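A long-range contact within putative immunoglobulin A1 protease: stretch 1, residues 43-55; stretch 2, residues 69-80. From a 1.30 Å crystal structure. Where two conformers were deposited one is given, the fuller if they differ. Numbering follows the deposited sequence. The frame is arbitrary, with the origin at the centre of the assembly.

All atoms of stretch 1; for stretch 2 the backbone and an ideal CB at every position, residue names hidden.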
# COMPACT_ATOMS: atom_id res chain seq x y z
N ASN A 43 -3.17 14.72 -22.63
CA ASN A 43 -4.19 15.65 -22.13
C ASN A 43 -4.96 15.10 -20.94
O ASN A 43 -5.98 15.65 -20.54
CB ASN A 43 -5.13 16.07 -23.28
CG ASN A 43 -5.99 14.94 -23.76
OD1 ASN A 43 -5.93 13.82 -23.21
ND2 ASN A 43 -6.86 15.22 -24.74
N GLY A 44 -4.44 14.03 -20.32
CA GLY A 44 -5.06 13.45 -19.14
C GLY A 44 -6.26 12.56 -19.38
O GLY A 44 -7.00 12.27 -18.43
N THR A 45 -6.41 12.07 -20.60
CA THR A 45 -7.49 11.14 -20.93
C THR A 45 -6.96 9.71 -21.10
O THR A 45 -5.75 9.49 -21.20
CB THR A 45 -8.20 11.58 -22.21
OG1 THR A 45 -7.28 11.55 -23.29
CG2 THR A 45 -8.81 12.96 -22.05
N ASP A 46 -7.86 8.75 -21.19
CA ASP A 46 -7.48 7.35 -21.35
C ASP A 46 -6.64 7.18 -22.62
O ASP A 46 -5.62 6.48 -22.61
CB ASP A 46 -8.74 6.46 -21.45
CG ASP A 46 -8.41 5.02 -21.70
OD1 ASP A 46 -7.61 4.43 -20.96
OD2 ASP A 46 -8.86 4.49 -22.72
N SER A 47 -7.02 7.83 -23.71
CA SER A 47 -6.27 7.67 -24.97
C SER A 47 -4.99 8.49 -25.00
O SER A 47 -4.09 8.17 -25.78
CB SER A 47 -7.15 8.01 -26.18
OG SER A 47 -7.53 9.36 -26.19
N LYS A 48 -4.92 9.59 -24.22
CA LYS A 48 -3.75 10.48 -24.20
C LYS A 48 -3.37 10.80 -22.73
O LYS A 48 -3.56 11.92 -22.26
CB LYS A 48 -4.01 11.76 -24.99
CG LYS A 48 -4.48 11.52 -26.43
CD LYS A 48 -4.65 12.83 -27.21
CE LYS A 48 -3.43 13.18 -27.97
NZ LYS A 48 -3.60 14.45 -28.77
N PRO A 49 -2.86 9.80 -22.00
CA PRO A 49 -2.50 10.09 -20.60
C PRO A 49 -1.37 11.12 -20.54
O PRO A 49 -0.55 11.19 -21.44
CB PRO A 49 -2.03 8.72 -20.06
CG PRO A 49 -1.66 7.96 -21.31
CD PRO A 49 -2.61 8.39 -22.35
N TYR A 50 -1.36 11.94 -19.49
CA TYR A 50 -0.22 12.81 -19.26
C TYR A 50 1.02 11.95 -19.00
O TYR A 50 1.06 11.13 -18.08
CB TYR A 50 -0.48 13.70 -18.07
CG TYR A 50 -1.49 14.81 -18.28
CD1 TYR A 50 -1.34 15.75 -19.31
CD2 TYR A 50 -2.58 14.97 -17.41
CE1 TYR A 50 -2.24 16.80 -19.44
CE2 TYR A 50 -3.47 16.01 -17.56
CZ TYR A 50 -3.31 16.92 -18.56
OH TYR A 50 -4.18 17.96 -18.70
N MSE A 51 2.03 12.15 -19.85
CA MSE A 51 3.25 11.34 -19.86
C MSE A 51 4.36 12.05 -19.07
O MSE A 51 4.69 13.21 -19.39
CB MSE A 51 3.67 11.06 -21.31
CG MSE A 51 4.79 10.05 -21.46
SE MSE A 51 4.34 8.27 -20.93
CE MSE A 51 3.23 7.82 -22.46
N ILE A 52 4.88 11.34 -18.06
CA ILE A 52 5.79 11.89 -17.08
C ILE A 52 7.19 11.31 -17.30
O ILE A 52 7.38 10.08 -17.24
CB ILE A 52 5.31 11.56 -15.67
CG1 ILE A 52 3.93 12.20 -15.40
CG2 ILE A 52 6.36 11.95 -14.59
CD1 ILE A 52 3.16 11.47 -14.27
N MSE A 53 8.16 12.19 -17.54
CA MSE A 53 9.55 11.78 -17.86
C MSE A 53 10.59 12.14 -16.83
O MSE A 53 11.72 11.67 -16.92
CB MSE A 53 9.96 12.39 -19.21
CG MSE A 53 9.05 11.99 -20.40
SE MSE A 53 9.08 10.13 -20.77
CE MSE A 53 10.90 9.95 -21.40
N ASN A 54 10.25 12.99 -15.88
CA ASN A 54 11.19 13.42 -14.85
C ASN A 54 10.43 13.92 -13.62
O ASN A 54 9.19 13.97 -13.65
CB ASN A 54 12.16 14.48 -15.41
CG ASN A 54 11.48 15.73 -15.86
OD1 ASN A 54 10.59 16.24 -15.18
ND2 ASN A 54 11.93 16.27 -16.97
N ALA A 55 11.13 14.28 -12.57
CA ALA A 55 10.49 14.67 -11.31
C ALA A 55 9.84 16.03 -11.37
O ALA A 55 8.90 16.30 -10.61
CB ALA A 55 11.48 14.60 -10.14
N UNK A 69 -13.82 14.97 -13.12
CA UNK A 69 -13.52 13.72 -13.84
C UNK A 69 -12.14 13.16 -13.47
O UNK A 69 -11.25 13.92 -13.10
CB UNK A 69 -13.59 13.96 -15.35
N UNK A 70 -11.98 11.84 -13.67
CA UNK A 70 -10.73 11.13 -13.50
C UNK A 70 -9.71 11.60 -14.50
O UNK A 70 -10.05 11.79 -15.67
CB UNK A 70 -10.94 9.62 -13.63
N UNK A 71 -8.49 11.81 -14.04
CA UNK A 71 -7.39 12.25 -14.88
C UNK A 71 -6.34 11.12 -14.93
O UNK A 71 -6.04 10.46 -13.92
CB UNK A 71 -6.79 13.55 -14.35
N UNK A 72 -5.81 10.88 -16.13
CA UNK A 72 -4.94 9.76 -16.47
C UNK A 72 -3.49 10.24 -16.61
O UNK A 72 -3.21 11.21 -17.34
CB UNK A 72 -5.41 9.09 -17.76
N UNK A 73 -2.60 9.48 -16.00
CA UNK A 73 -1.17 9.73 -15.99
C UNK A 73 -0.44 8.43 -16.30
O UNK A 73 -0.86 7.33 -15.88
CB UNK A 73 -0.72 10.30 -14.65
N UNK A 74 0.74 8.56 -16.90
CA UNK A 74 1.61 7.42 -17.19
C UNK A 74 3.07 7.83 -17.04
O UNK A 74 3.44 8.93 -17.44
CB UNK A 74 1.35 6.88 -18.60
N UNK A 75 3.87 6.95 -16.46
CA UNK A 75 5.32 7.16 -16.47
C UNK A 75 5.91 6.65 -17.77
O UNK A 75 5.60 5.53 -18.19
CB UNK A 75 5.98 6.47 -15.28
N UNK A 76 6.81 7.44 -18.34
CA UNK A 76 7.58 7.05 -19.54
C UNK A 76 9.05 6.78 -19.24
O UNK A 76 9.81 6.48 -20.17
CB UNK A 76 7.48 8.14 -20.60
N UNK A 77 9.43 6.87 -17.98
CA UNK A 77 10.80 6.66 -17.49
C UNK A 77 10.72 6.43 -15.98
O UNK A 77 9.74 6.80 -15.33
CB UNK A 77 11.71 7.85 -17.82
N UNK A 78 11.80 5.90 -15.41
CA UNK A 78 11.96 5.93 -13.96
C UNK A 78 12.08 7.40 -13.54
O UNK A 78 12.60 8.22 -14.28
CB UNK A 78 13.18 5.12 -13.51
N UNK A 79 11.60 7.69 -12.34
CA UNK A 79 11.55 9.05 -11.81
C UNK A 79 12.30 9.07 -10.49
O UNK A 79 11.93 8.36 -9.56
CB UNK A 79 10.11 9.53 -11.63
N UNK A 80 13.34 9.87 -10.39
CA UNK A 80 14.08 9.99 -9.13
C UNK A 80 13.70 11.34 -8.52
O UNK A 80 14.02 12.40 -9.08
CB UNK A 80 15.59 9.88 -9.34

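Positions 69 and 70 have ideal CB atoms with nothing of stretch 1 within 5.5 Å, so this contact leaves their identity free. They are Met 69, a selenomethionine, and Lys 70, whose carbonyl shares a water with Gly 44 O.

At position 71 CB points sideways, 5.2 Å from Tyr 50 CE2. A side chain ending at CB would leave the gap open, while a branched or longer apolar one could reach the ring. It is Val 71, whose CG1 lies 3.7 Å from Tyr 50 CE2, at the ring edge.

Position 72 points toward stretch 1. Its backbone N donates to Gly 44 O (2.9 Å) and its O accepts from Tyr 50 N (2.9 Å). The ideal CB is 4.1 Å from Pro 49 CB and close to the carbonyls of Gly 44 and Thr 45, so a flat or long side chain that could lie along the turn would suit. The residue is Tyr 72, in rotamer m; Asp 46 CB sits over its ring face, 4.0 Å from the ring centroid, a CH-pi contact.

Position 73 pairs in parallel with Tyr 50. With CB 4.1 Å from Ile 52 CD1, a large apolar group is favoured. Phe 73 fills the role: its CD2 packs 3.8 Å from Tyr 50 CB, and the two rings meet obliquely.

Position 74 turns to the other face, with Met 51. Its N donates to Tyr 50 O (2.8 Å) and its O accepts from Ile 52 N (2.9 Å). Between Pro 49 CB and Met 51 SE, a long side chain with an aliphatic stem is suitable, whether its end is polar or not. Gln 74 is extended, with OE1 3.7 Å from Pro 49 CG and NE2 3.8 Å from Met 51 CE.

Position 75 returns to the face of Ile 52, where any of several apolar side chains would suit. Leu 75 brings CD2 to 3.8 Å from Ile 52 CG2.

At position 76 the backbone N donates to Ile 52 O (2.9 Å), but an ideal CB would clash with Met 53 SE at 2.6 Å. Gly 76 avoids this.

Position 77 points toward Met 53 O, 3.9 Å from CB, leaving a small residue comfortable; Ala 77 also meets Met 53 CE. Position 78 points away, so many side chains would do; it is Asp 78, whose OD1 is hydrogen-bonded elsewhere in the structure.

The ideal CB of position 79 points sideways, 5.4 Å from Ile 52 CG2, leaving room for a branched aliphatic chain. Ile 79 reaches back, with CD1 3.8 Å from Ile 52 CG2 and CG2 3.9 Å from Ala 55 CB. Position 80 points away, so stretch 1 sets no demand on its side chain; it is Asp 80.

Stretch 2 69-80: MKVYFQLGADID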
# COMPACT_ATOMS: atom_id res chain seq x y z
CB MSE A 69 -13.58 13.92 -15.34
CG MSE A 69 -13.16 15.26 -15.85
SE MSE A 69 -13.13 15.09 -17.76
CE MSE A 69 -14.42 16.47 -18.20
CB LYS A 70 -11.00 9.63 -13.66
CG LYS A 70 -9.79 8.76 -13.41
CD LYS A 70 -10.14 7.34 -13.13
CE LYS A 70 -10.69 6.70 -14.35
NZ LYS A 70 -11.12 5.27 -14.08
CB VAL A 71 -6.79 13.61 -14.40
CG1 VAL A 71 -5.55 14.01 -15.22
CG2 VAL A 71 -7.87 14.68 -14.46
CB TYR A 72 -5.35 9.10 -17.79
CG TYR A 72 -6.68 8.37 -17.74
CD1 TYR A 72 -7.89 9.05 -17.60
CD2 TYR A 72 -6.71 6.99 -17.82
CE1 TYR A 72 -9.10 8.37 -17.58
CE2 TYR A 72 -7.91 6.31 -17.80
CZ TYR A 72 -9.09 6.98 -17.65
OH TYR A 72 -10.29 6.26 -17.64
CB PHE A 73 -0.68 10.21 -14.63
CG PHE A 73 -1.33 11.47 -14.13
CD1 PHE A 73 -2.49 11.43 -13.37
CD2 PHE A 73 -0.78 12.72 -14.43
CE1 PHE A 73 -3.06 12.57 -12.87
CE2 PHE A 73 -1.37 13.87 -13.94
CZ PHE A 73 -2.50 13.80 -13.17
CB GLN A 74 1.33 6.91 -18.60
CG GLN A 74 1.99 5.58 -18.91
CD GLN A 74 1.42 4.93 -20.17
OE1 GLN A 74 0.17 4.90 -20.38
NE2 GLN A 74 2.29 4.41 -21.00
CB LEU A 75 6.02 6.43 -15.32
CG LEU A 75 5.58 6.83 -13.89
CD1 LEU A 75 6.42 6.05 -12.87
CD2 LEU A 75 5.76 8.35 -13.69
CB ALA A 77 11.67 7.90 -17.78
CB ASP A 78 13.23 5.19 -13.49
CG ASP A 78 13.19 3.68 -13.72
OD1 ASP A 78 12.10 3.11 -13.97
OD2 ASP A 78 14.27 3.09 -13.64
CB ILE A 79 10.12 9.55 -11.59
CG1 ILE A 79 9.29 9.36 -12.87
CG2 ILE A 79 10.15 11.05 -11.10
CD1 ILE A 79 9.72 10.19 -14.08
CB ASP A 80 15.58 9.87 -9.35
CG ASP A 80 16.36 9.79 -8.06
OD1 ASP A 80 15.89 10.33 -7.03
OD2 ASP A 80 17.49 9.24 -8.08
O HOH W 1 -9.68 13.03 -18.05
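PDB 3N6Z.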